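Local coordinates for exodeoxyribonuclease (Neisseria meningitidis, PDB 4B5G), which cleaves the DNA backbone at abasic sites as an AP endonuclease, using magnesium or manganese ions, at a contact of chain A with DNA. Residues are numbered along the deposited sequence; one frame, centred on the assembly and turned at random.

A contact of chain A with DNA. Residues 66, 94, 112, 114-115, 119. With nucleotides of chain B.
Tyr66 and Ser115 reach the phosphate of DC5 from loops, Tyr66 with an extended backbone and Ser115 with a helix-like one just ahead of helix 117-138, which supplies Arg119. Together they grip the backbone phosphate between the paired nucleotides DA4 and DC5 of chain B; the centre of this patch lies about 6 Å from Tyr109, a predicted active-site residue, so it probably helps seat the strand by the catalytic site. The Tyr66 hydroxyl OH donates a hydrogen bond to the non-bridging oxygen OP1 of DC5 at 3.0 Å. The edge of the ring meets DA4: Tyr66 CE1 lies 3.4 Å from DA4 O3', which is in the ring plane. With CG anti to the backbone N (chi1 179°), the ring runs out from the main chain and carries its hydroxyl to the phosphate.

The other non-bridging oxygen, DC5 OP2, takes a hydrogen bond from Ser115 OG at 2.9 Å, so the two phosphate oxygens are held by different hydroxyls. Two arginines add charge. Arg94, extended from CG to NE, brings NH2 to 3.8 Å from DC5 OP1, a long salt bridge. Nearly in the guanidinium plane, a bent bond (117° at H) of 2.8 Å runs from Arg94 NH2 to Tyr66 OH, which may help orient the hydroxyl and perhaps polarise it. Arg119 instead folds at chi2 and chi3, turning its guanidinium back toward the phosphate. Arg119 NH2 forms a second long salt bridge with DC5 OP1, at 3.6 Å. Ser112 and Ser114 border the deoxyribose of DC5 rather than its base, in keeping with recognition of the backbone more than sequence; Ser114 OG lies 3.7 Å from the sugar carbon C2' of DC5.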
# COMPACT_ATOMS: atom_id res chain seq x y z
N TYR A 66 -11.14 9.13 8.90
CA TYR A 66 -10.31 8.03 9.38
C TYR A 66 -10.12 6.94 8.33
O TYR A 66 -11.09 6.47 7.73
CB TYR A 66 -10.91 7.43 10.65
CG TYR A 66 -10.13 6.26 11.22
CD1 TYR A 66 -9.04 6.47 12.06
CD2 TYR A 66 -10.49 4.95 10.92
CE1 TYR A 66 -8.33 5.41 12.58
CE2 TYR A 66 -9.78 3.88 11.44
CZ TYR A 66 -8.71 4.12 12.27
OH TYR A 66 -8.00 3.05 12.79
N ARG A 94 -10.25 -0.78 4.86
CA ARG A 94 -8.81 -0.96 4.71
C ARG A 94 -8.44 -1.87 3.55
O ARG A 94 -7.32 -2.38 3.49
CB ARG A 94 -8.22 -1.52 6.00
CG ARG A 94 -8.37 -0.61 7.20
CD ARG A 94 -7.75 -1.23 8.44
NE ARG A 94 -7.74 -0.30 9.57
CZ ARG A 94 -6.79 0.60 9.79
NH1 ARG A 94 -5.76 0.69 8.96
NH2 ARG A 94 -6.86 1.40 10.84
N SER A 112 -2.46 -0.05 12.19
CA SER A 112 -1.29 0.25 13.01
C SER A 112 -1.59 -0.02 14.48
O SER A 112 -2.71 0.20 14.95
CB SER A 112 -0.90 1.72 12.85
OG SER A 112 -0.16 2.18 13.96
N SER A 114 0.49 1.21 17.12
CA SER A 114 1.46 2.04 17.83
C SER A 114 0.76 3.03 18.75
O SER A 114 1.40 3.71 19.55
CB SER A 114 2.35 2.78 16.84
OG SER A 114 1.67 3.87 16.26
N SER A 115 -0.56 3.10 18.64
CA SER A 115 -1.35 4.00 19.48
C SER A 115 -1.58 3.38 20.86
O SER A 115 -1.47 4.05 21.88
CB SER A 115 -2.68 4.33 18.82
OG SER A 115 -2.49 5.11 17.65
N ARG A 119 -4.80 -1.82 20.01
CA ARG A 119 -4.62 -1.60 18.59
C ARG A 119 -3.65 -2.63 18.03
O ARG A 119 -3.86 -3.17 16.94
CB ARG A 119 -4.12 -0.19 18.31
CG ARG A 119 -5.16 0.88 18.59
CD ARG A 119 -6.44 0.60 17.84
NE ARG A 119 -6.28 0.76 16.40
CZ ARG A 119 -7.11 0.27 15.49
NH1 ARG A 119 -8.17 -0.43 15.87
NH2 ARG A 119 -6.88 0.47 14.20
P DA B 4 -8.95 7.36 19.17
OP1 DA B 4 -10.16 6.55 18.89
OP2 DA B 4 -8.30 7.28 20.49
O5' DA B 4 -7.86 7.04 18.05
C5' DA B 4 -8.25 6.98 16.69
C4' DA B 4 -7.08 7.23 15.76
O4' DA B 4 -6.56 8.57 15.99
C3' DA B 4 -5.90 6.28 15.93
O3' DA B 4 -5.62 5.66 14.68
C2' DA B 4 -4.75 7.17 16.38
C1' DA B 4 -5.17 8.53 15.81
N9 DA B 4 -4.57 9.68 16.48
C8 DA B 4 -4.47 9.92 17.82
N7 DA B 4 -3.88 11.06 18.12
C5 DA B 4 -3.59 11.61 16.88
C6 DA B 4 -2.97 12.81 16.49
N6 DA B 4 -2.50 13.73 17.34
N1 DA B 4 -2.84 13.04 15.16
C2 DA B 4 -3.30 12.13 14.29
N3 DA B 4 -3.90 10.97 14.54
C4 DA B 4 -4.01 10.77 15.86
P DC B 5 -4.65 4.38 14.60
OP1 DC B 5 -5.13 3.51 13.51
OP2 DC B 5 -4.50 3.84 15.97
O5' DC B 5 -3.24 5.01 14.17
C5' DC B 5 -3.15 5.70 12.94
C4' DC B 5 -1.92 6.59 12.90
O4' DC B 5 -2.01 7.61 13.93
C3' DC B 5 -0.59 5.87 13.13
O3' DC B 5 0.23 6.02 11.98
C2' DC B 5 0.01 6.58 14.35
C1' DC B 5 -0.68 7.93 14.27
N1 DC B 5 -0.67 8.75 15.52
C2 DC B 5 -0.40 10.11 15.41
O2 DC B 5 -0.20 10.58 14.28
N3 DC B 5 -0.38 10.89 16.52
C4 DC B 5 -0.61 10.33 17.71
N4 DC B 5 -0.58 11.13 18.78
C5 DC B 5 -0.88 8.93 17.85
C6 DC B 5 -0.90 8.18 16.74